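Local atomic coordinates of N-acetylmuramoyl-L-alanine amidase AmiD (Escherichia coli, PDB entry 3D2Y), a protein that hydrolyses the amide bond between N-acetylmuramoyl residues and L-amino acids in cell-wall glycopeptides, as a zinc-dependent outer-membrane lipoprotein. Residues Ala201-Leu206 / Arg225-Phe230. Residues are numbered along the deposited sequence; the frame is centred on the assembly and turned at random. Where two conformers were deposited one is given.
Sequences ASLLEL and RVIMAF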
loop_
_atom_site.group_PDB
_atom_site.type_symbol
_atom_site.label_atom_id
_atom_site.label_comp_id
_atom_site.label_asym_id
_atom_site.label_seq_id
_atom_site.Cartn_x
_atom_site.Cartn_y
_atom_site.Cartn_z
ATOM N N ALA A 201 14.885 -8.168 17.185
ATOM C CA ALA A 201 14.180 -7.119 17.917
ATOM C C ALA A 201 14.474 -5.699 17.379
ATOM O O ALA A 201 13.574 -4.858 17.266
ATOM C CB ALA A 201 14.473 -7.217 19.383
ATOM N N SER A 202 15.740 -5.451 17.063
ATOM C CA SER A 202 16.204 -4.152 16.596
ATOM C C SER A 202 15.563 -3.850 15.248
ATOM O O SER A 202 15.118 -2.747 15.021
ATOM C CB SER A 202 17.740 -4.171 16.439
ATOM O OG SER A 202 18.380 -4.241 17.699
ATOM N N LEU A 203 15.539 -4.832 14.361
ATOM C CA LEU A 203 14.854 -4.648 13.078
ATOM C C LEU A 203 13.356 -4.354 13.258
ATOM O O LEU A 203 12.802 -3.442 12.610
ATOM C CB LEU A 203 15.131 -5.834 12.127
ATOM C CG LEU A 203 14.437 -5.749 10.754
ATOM C CD1 LEU A 203 14.803 -4.477 9.908
ATOM C CD2 LEU A 203 14.600 -7.028 9.920
ATOM N N LEU A 204 12.688 -5.105 14.123
ATOM C CA LEU A 204 11.252 -4.870 14.361
ATOM C C LEU A 204 10.906 -3.476 14.913
ATOM O O LEU A 204 9.868 -2.899 14.571
ATOM C CB LEU A 204 10.667 -5.949 15.233
ATOM C CG LEU A 204 10.666 -7.343 14.605
ATOM C CD1 LEU A 204 10.532 -8.308 15.738
ATOM C CD2 LEU A 204 9.531 -7.492 13.647
ATOM N N GLU A 205 11.771 -2.933 15.754
ATOM C CA GLU A 205 11.583 -1.573 16.190
ATOM C C GLU A 205 11.516 -0.620 15.003
ATOM O O GLU A 205 10.598 0.194 14.915
ATOM C CB GLU A 205 12.657 -1.138 17.197
ATOM C CG GLU A 205 12.547 0.351 17.533
ATOM C CD GLU A 205 13.685 0.871 18.400
ATOM O OE1 GLU A 205 14.298 0.077 19.155
ATOM O OE2 GLU A 205 13.961 2.083 18.330
ATOM N N LEU A 206 12.491 -0.724 14.098
ATOM C CA LEU A 206 12.560 0.120 12.916
ATOM C C LEU A 206 11.283 -0.045 12.051
ATOM O O LEU A 206 10.713 0.927 11.571
ATOM C CB LEU A 206 13.793 -0.237 12.058
ATOM C CG LEU A 206 15.165 0.022 12.727
ATOM C CD1 LEU A 206 16.245 -0.416 11.759
ATOM C CD2 LEU A 206 15.418 1.486 13.142
ATOM N N ARG A 225 6.284 -12.842 9.681
ATOM C CA ARG A 225 5.312 -12.271 8.771
ATOM C C ARG A 225 5.523 -10.760 8.625
ATOM O O ARG A 225 5.411 -10.225 7.522
ATOM C CB ARG A 225 3.877 -12.624 9.205
ATOM C CG ARG A 225 3.478 -14.095 8.957
ATOM C CD ARG A 225 2.450 -14.310 7.815
ATOM N NE ARG A 225 2.346 -13.177 6.876
ATOM C CZ ARG A 225 1.416 -13.001 5.930
ATOM N NH1 ARG A 225 0.433 -13.879 5.734
ATOM N NH2 ARG A 225 1.472 -11.896 5.188
ATOM N N VAL A 226 5.864 -10.071 9.714
ATOM C CA VAL A 226 6.084 -8.612 9.605
ATOM C C VAL A 226 7.296 -8.349 8.692
ATOM O O VAL A 226 7.241 -7.510 7.796
ATOM C CB VAL A 226 6.244 -7.948 10.970
ATOM C CG1 VAL A 226 6.592 -6.471 10.818
ATOM C CG2 VAL A 226 4.955 -8.083 11.768
ATOM N N ILE A 227 8.375 -9.105 8.899
ATOM C CA ILE A 227 9.630 -8.815 8.222
ATOM C C ILE A 227 9.448 -9.206 6.764
ATOM O O ILE A 227 9.879 -8.497 5.849
ATOM C CB ILE A 227 10.811 -9.560 8.882
ATOM C CG1 ILE A 227 11.175 -8.908 10.246
ATOM C CG2 ILE A 227 12.025 -9.474 7.985
ATOM C CD1 ILE A 227 12.018 -9.785 11.256
ATOM N N MET A 228 8.754 -10.314 6.563
ATOM C CA MET A 228 8.412 -10.796 5.233
ATOM C C MET A 228 7.595 -9.755 4.434
ATOM O O MET A 228 7.906 -9.476 3.265
ATOM C CB MET A 228 7.655 -12.114 5.365
ATOM C CG MET A 228 7.304 -12.813 4.072
ATOM S SD MET A 228 6.294 -14.308 4.353
ATOM C CE MET A 228 6.832 -14.915 5.961
ATOM N N ALA A 229 6.549 -9.200 5.059
ATOM C CA ALA A 229 5.740 -8.145 4.439
ATOM C C ALA A 229 6.626 -6.956 3.944
ATOM O O ALA A 229 6.463 -6.460 2.816
ATOM C CB ALA A 229 4.664 -7.665 5.413
ATOM N N PHE A 230 7.581 -6.565 4.768
ATOM C CA PHE A 230 8.474 -5.448 4.474
ATOM C C PHE A 230 9.381 -5.798 3.267
ATOM O O PHE A 230 9.595 -4.972 2.334
ATOM C CB PHE A 230 9.307 -5.120 5.722
ATOM C CG PHE A 230 10.339 -4.061 5.502
ATOM C CD1 PHE A 230 9.964 -2.733 5.320
ATOM C CD2 PHE A 230 11.719 -4.387 5.513
ATOM C CE1 PHE A 230 10.930 -1.737 5.113
ATOM C CE2 PHE A 230 12.701 -3.405 5.297
ATOM C CZ PHE A 230 12.291 -2.073 5.093
#
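Ile-227 meets one methyl from each of two successive leucines, Leu-203 and Leu-204, where helices 200-210 and 220-234 pack together. The axes of 201-206 and 225-230 are inclined at 58° and come within 10.7 Å, a spacing bridged by apolar side chains alone, with no hydrogen bond between the segments. Followed outward, the isoleucine forks at CB. Its CG2 branch reaches only Leu-203, lying 4.0 Å from CD2 of that leucine. The longer branch places CG1 anti to the carbonyl carbon (chi1 -73°) and carries it to both leucines: CG1 of Ile-227 is 3.9 Å from Leu-203 CD2 and 4.0 Å from Leu-204 CD2. At the tip, CD1 of Ile-227 repeats the pattern, 4.0 Å from Leu-203 CD2 and 4.1 Å from Leu-204 CD2. Thus Leu-203 CD2 touches all three carbons beyond the isoleucine CB. Leu-203 gets there with CG trans to its backbone nitrogen (chi1 179°), on a side chain that already heads for the other helix. Leu-204 starts out more tangentially, and its end swings in at about a right angle to Ile-227; its CD2 also meets CG1 of Val-226 at 4.2 Å. Replacing Ile-227 with an alanine removes CG1, CG2 and CD1, so Leu-203 CD2 would probably lose its contacts with 225-230 and Leu-204 CD2 would keep only Val-226 CG1 there. All four residues are buried. Around them, Ile-227 also rests on Thr-200 and Leu-207 of helix 200-210, and one turn further along Phe-230 reaches Leu-207 and Ile-250, so that helices 200-210, 220-234 and 245-258 pack on one another near the C-terminus. Helix 220-234 also meets the amidase part, with Val-226 on Gln-157 and Ala-229 on Pro-156, in the loop beyond strand 148-150 and helix 151-154.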